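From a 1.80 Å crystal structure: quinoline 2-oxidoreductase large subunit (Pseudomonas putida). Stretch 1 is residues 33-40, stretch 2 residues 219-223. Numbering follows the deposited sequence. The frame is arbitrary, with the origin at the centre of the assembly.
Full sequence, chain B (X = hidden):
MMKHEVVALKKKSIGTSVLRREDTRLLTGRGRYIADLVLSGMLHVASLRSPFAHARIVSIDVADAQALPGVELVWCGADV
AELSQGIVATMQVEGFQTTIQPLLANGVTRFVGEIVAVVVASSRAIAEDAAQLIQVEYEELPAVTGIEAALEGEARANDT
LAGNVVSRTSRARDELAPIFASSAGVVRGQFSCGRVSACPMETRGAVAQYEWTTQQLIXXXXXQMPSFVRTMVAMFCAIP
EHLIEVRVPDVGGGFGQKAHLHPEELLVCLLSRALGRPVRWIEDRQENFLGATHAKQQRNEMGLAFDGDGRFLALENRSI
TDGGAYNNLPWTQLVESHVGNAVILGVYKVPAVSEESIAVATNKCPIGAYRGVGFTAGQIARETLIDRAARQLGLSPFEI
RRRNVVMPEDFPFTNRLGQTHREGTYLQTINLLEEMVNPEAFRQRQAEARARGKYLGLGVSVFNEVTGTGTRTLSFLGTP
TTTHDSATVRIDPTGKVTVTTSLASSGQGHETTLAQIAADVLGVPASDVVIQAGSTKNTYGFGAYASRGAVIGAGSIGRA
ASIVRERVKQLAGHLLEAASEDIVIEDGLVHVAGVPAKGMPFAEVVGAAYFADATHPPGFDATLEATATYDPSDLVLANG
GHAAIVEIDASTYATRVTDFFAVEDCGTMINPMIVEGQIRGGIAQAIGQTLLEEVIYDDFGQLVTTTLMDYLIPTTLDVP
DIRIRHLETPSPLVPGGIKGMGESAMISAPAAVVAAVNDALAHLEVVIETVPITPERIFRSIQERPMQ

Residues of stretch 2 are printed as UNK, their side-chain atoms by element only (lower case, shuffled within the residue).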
ATOM      1  N   TYR B  33       1.980  12.715   1.903  1.00 15.89           N
ATOM      2  CA  TYR B  33       3.387  12.951   2.205  1.00 15.06           C
ATOM      3  C   TYR B  33       3.912  11.908   3.197  1.00 14.79           C
ATOM      4  O   TYR B  33       3.143  11.142   3.778  1.00 15.93           O
ATOM      5  CB  TYR B  33       3.580  14.368   2.751  1.00 13.44           C
ATOM      6  CG  TYR B  33       3.065  15.459   1.826  1.00 16.37           C
ATOM      7  CD1 TYR B  33       1.703  15.758   1.754  1.00 16.57           C
ATOM      8  CD2 TYR B  33       3.945  16.203   1.034  1.00 15.89           C
ATOM      9  CE1 TYR B  33       1.225  16.776   0.918  1.00 17.42           C
ATOM     10  CE2 TYR B  33       3.481  17.221   0.193  1.00 14.49           C
ATOM     11  CZ  TYR B  33       2.120  17.504   0.145  1.00 16.46           C
ATOM     12  OH  TYR B  33       1.664  18.534  -0.646  1.00 15.11           O
ATOM     13  N   ILE B  34       5.224  11.888   3.401  1.00 13.24           N
ATOM     14  CA  ILE B  34       5.823  10.888   4.274  1.00 13.76           C
ATOM     15  C   ILE B  34       5.223  10.796   5.684  1.00 12.36           C
ATOM     16  O   ILE B  34       4.978   9.701   6.186  1.00 15.08           O
ATOM     17  CB  ILE B  34       7.360  11.087   4.342  1.00 13.37           C
ATOM     18  CG1 ILE B  34       8.014   9.890   5.031  1.00 12.93           C
ATOM     19  CG2 ILE B  34       7.695  12.390   5.042  1.00 13.84           C
ATOM     20  CD1 ILE B  34       7.834   8.581   4.275  1.00 14.43           C
ATOM     21  N   ALA B  35       4.968  11.934   6.322  1.00 13.15           N
ATOM     22  CA  ALA B  35       4.403  11.925   7.668  1.00 13.26           C
ATOM     23  C   ALA B  35       2.945  11.469   7.698  1.00 14.55           C
ATOM     24  O   ALA B  35       2.418  11.132   8.758  1.00 15.37           O
ATOM     25  CB  ALA B  35       4.533  13.316   8.302  1.00 11.09           C
ATOM     26  N   ASP B  36       2.289  11.452   6.540  1.00 15.53           N
ATOM     27  CA  ASP B  36       0.888  11.035   6.477  1.00 16.53           C
ATOM     28  C   ASP B  36       0.734   9.523   6.409  1.00 17.54           C
ATOM     29  O   ASP B  36      -0.352   8.994   6.644  1.00 18.03           O
ATOM     30  CB  ASP B  36       0.188  11.663   5.258  1.00 15.28           C
ATOM     31  CG  ASP B  36       0.333  13.172   5.216  1.00 16.09           C
ATOM     32  OD1 ASP B  36       0.417  13.776   6.302  1.00 18.08           O
ATOM     33  OD2 ASP B  36       0.354  13.757   4.105  1.00 17.49           O
ATOM     34  N   LEU B  37       1.818   8.822   6.098  1.00 16.08           N
ATOM     35  CA  LEU B  37       1.761   7.371   5.985  1.00 16.63           C
ATOM     36  C   LEU B  37       1.465   6.689   7.318  1.00 16.93           C
ATOM     37  O   LEU B  37       2.031   7.041   8.350  1.00 18.16           O
ATOM     38  CB  LEU B  37       3.081   6.836   5.412  1.00 18.78           C
ATOM     39  CG  LEU B  37       3.164   5.323   5.175  1.00 21.20           C
ATOM     40  CD1 LEU B  37       2.287   4.928   3.997  1.00 20.54           C
ATOM     41  CD2 LEU B  37       4.615   4.929   4.898  1.00 21.17           C
ATOM     42  N   VAL B  38       0.564   5.713   7.281  1.00 19.61           N
ATOM     43  CA  VAL B  38       0.197   4.959   8.471  1.00 20.42           C
ATOM     44  C   VAL B  38       0.387   3.473   8.208  1.00 21.30           C
ATOM     45  O   VAL B  38      -0.196   2.920   7.274  1.00 19.92           O
ATOM     46  CB  VAL B  38      -1.281   5.201   8.870  1.00 21.32           C
ATOM     47  CG1 VAL B  38      -1.670   4.274  10.028  1.00 22.97           C
ATOM     48  CG2 VAL B  38      -1.476   6.661   9.281  1.00 20.39           C
ATOM     49  N   LEU B  39       1.218   2.835   9.025  1.00 20.16           N
ATOM     50  CA  LEU B  39       1.472   1.404   8.898  1.00 22.41           C
ATOM     51  C   LEU B  39       1.152   0.728  10.229  1.00 24.02           C
ATOM     52  O   LEU B  39       1.435   1.274  11.298  1.00 23.82           O
ATOM     53  CB  LEU B  39       2.932   1.139   8.526  1.00 21.18           C
ATOM     54  CG  LEU B  39       3.431   1.647   7.173  1.00 21.86           C
ATOM     55  CD1 LEU B  39       4.857   1.180   6.969  1.00 21.29           C
ATOM     56  CD2 LEU B  39       2.538   1.135   6.049  1.00 23.50           C
ATOM     57  N   SER B  40       0.555  -0.454  10.155  1.00 24.11           N
ATOM     58  CA  SER B  40       0.185  -1.206  11.346  1.00 26.14           C
ATOM     59  C   SER B  40       1.400  -1.507  12.220  1.00 24.64           C
ATOM     60  O   SER B  40       2.456  -1.897  11.717  1.00 23.76           O
ATOM     61  CB  SER B  40      -0.503  -2.516  10.937  1.00 27.01           C
ATOM     62  OG  SER B  40      -0.872  -3.272  12.079  1.00 34.25           O
ATOM     63  N   UNK B 219      11.211   0.863   1.939  1.00 13.83           N
ATOM     64  CA  UNK B 219      11.600   2.109   2.568  1.00 15.22           C
ATOM     65  C   UNK B 219      10.879   3.267   1.902  1.00 15.33           C
ATOM     66  O   UNK B 219      11.119   3.561   0.726  1.00 16.45           O
ATOM     67  c   UNK B 219      13.593   3.725   2.910  1.00 13.04           C
ATOM     68  c   UNK B 219      15.089   3.861   2.637  1.00 16.26           C
ATOM     69  c   UNK B 219      13.311   3.913   4.397  1.00 14.44           C
ATOM     70  c   UNK B 219      13.110   2.340   2.449  1.00 12.51           C
ATOM     71  N   UNK B 220       9.980   3.899   2.647  1.00 15.41           N
ATOM     72  CA  UNK B 220       9.262   5.070   2.159  1.00 15.47           C
ATOM     73  C   UNK B 220      10.147   6.231   2.578  1.00 15.67           C
ATOM     74  O   UNK B 220      10.539   6.318   3.736  1.00 16.16           O
ATOM     75  n   UNK B 220       5.018   3.552   1.300  1.00 20.42           N
ATOM     76  c   UNK B 220       6.573   0.916   4.035  1.00 24.44           C
ATOM     77  c   UNK B 220       7.913   5.225   2.860  1.00 16.44           C
ATOM     78  c   UNK B 220       5.398   2.558   2.162  1.00 18.27           C
ATOM     79  c   UNK B 220       5.887   4.611   1.429  1.00 17.00           C
ATOM     80  c   UNK B 220       5.429   0.493   3.330  1.00 23.87           C
ATOM     81  c   UNK B 220       7.136   2.170   3.804  1.00 20.90           C
ATOM     82  c   UNK B 220       6.834   4.324   2.375  1.00 17.51           C
ATOM     83  c   UNK B 220       4.830   1.299   2.392  1.00 23.17           C
ATOM     84  c   UNK B 220       6.542   3.010   2.853  1.00 19.80           C
ATOM     85  N   UNK B 221      10.499   7.107   1.648  1.00 13.44           N
ATOM     86  CA  UNK B 221      11.328   8.242   2.015  1.00 15.16           C
ATOM     87  C   UNK B 221      11.089   9.440   1.112  1.00 15.61           C
ATOM     88  O   UNK B 221      10.882   9.286  -0.089  1.00 16.87           O
ATOM     89  c   UNK B 221      12.839   7.878   2.001  1.00 15.33           C
ATOM     90  o   UNK B 221      13.609   9.065   2.220  1.00 17.67           O
ATOM     91  c   UNK B 221      13.249   7.244   0.678  1.00 15.52           C
ATOM     92  N   UNK B 222      11.093  10.628   1.710  1.00 16.53           N
ATOM     93  CA  UNK B 222      10.896  11.868   0.965  1.00 17.27           C
ATOM     94  C   UNK B 222      12.234  12.191   0.304  1.00 15.72           C
ATOM     95  O   UNK B 222      13.005  13.015   0.798  1.00 15.11           O
ATOM     96  c   UNK B 222      10.489  12.987   1.909  1.00 17.40           C
ATOM     97  N   UNK B 223      12.500  11.531  -0.814  1.00 15.48           N
ATOM     98  CA  UNK B 223      13.758  11.723  -1.521  1.00 15.06           C
ATOM     99  C   UNK B 223      13.578  12.135  -2.974  1.00 15.45           C
ATOM    100  O   UNK B 223      12.531  11.893  -3.584  1.00 15.17           O
ATOM    101  c   UNK B 223      14.598  10.424  -1.483  1.00 13.66           C
ATOM    102  c   UNK B 223      13.852   9.287  -2.186  1.00 15.02           C
ATOM    103  o   UNK B 223      15.846  10.638  -2.152  1.00 16.08           O
TER

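Position 219 lies in a strand that begins earlier in the chain. Its side chain has four carbons and no other element. The chain forks at its second carbon, which carries two terminal carbons. The side chain makes no contact with stretch 1. The fork is the pattern of leucine, because isoleucine and valine would branch at the first carbon. The residue is L219.

Position 220 has ten side-chain atoms, nine carbons and one nitrogen. One carbon leads into fused five- and six-membered rings, and the nitrogen sits in the smaller ring. The CA-to-CB bond points toward stretch 1, and three residues of that stretch touch this position. I34 meets it near the backbone: CD1 of I34 is 3.6 Å from CB of position 220 and 3.6 Å from its backbone O. L37 and L39 reach the ring system. Only an indole fits these atoms, so the residue is W220. CD2 of L37 lies 3.4 Å from CD2 of W220, and CD1 of L39 lies 3.4 Å from CZ3 of W220. The ring nitrogen, NE1, is hydrogen-bonded elsewhere in the structure.

Position 221 has three side-chain atoms: one carbon that carries an oxygen and a second carbon. The CA-to-CB bond points away from stretch 1, and CB of position 221 is 5.5 Å from CD1 of I34. Contact is through the backbone, where N of position 221 is 4.0 Å from CD1 of I34. Branching at the first carbon with one hydroxyl identifies threonine, and the residue is T221. Its OG1 is hydrogen-bonded elsewhere in the structure.

Position 222 has a single side-chain carbon. The CA-to-CB bond points toward stretch 1, and CB of position 222 lies 4.2 Å from CG2 of I34. A lone carbon makes it alanine, and the residue is A222. CA of A222 is 6.1 Å from CA of I34, the closest approach of the two backbones, CA to CA.

Position 223 again has one carbon carrying an oxygen and a carbon. Its side chain makes no contact with stretch 1. This is a second threonine, and the residue is T223. A weak backbone hydrogen bond runs from N of T223 to O of T221, at 2.9 Å.

The contact is apolar, and no hydrogen bond crosses it. It buries 262 Å² in all, with W220 giving the largest share. L37 places CD2 over one face of the indole of W220, 3.4 Å from the centroid of the five-membered ring and 14° off the ring normal. This is a CH-pi contact. L39 approaches the six-membered ring obliquely. I34 packs CD1 against CB of W220 and CG2 against CB of A222. Within stretch 1, hydrogen bonds run from N of D36 to O of Y33 at 2.9 Å and from N of Y33 to OD2 of D36 at 2.9 Å. The short 3-10 segment at 34-36 precedes L37, and the chain beyond it brings L39 to the same indole.

Stretch 2, residues 219-223: LWTAT
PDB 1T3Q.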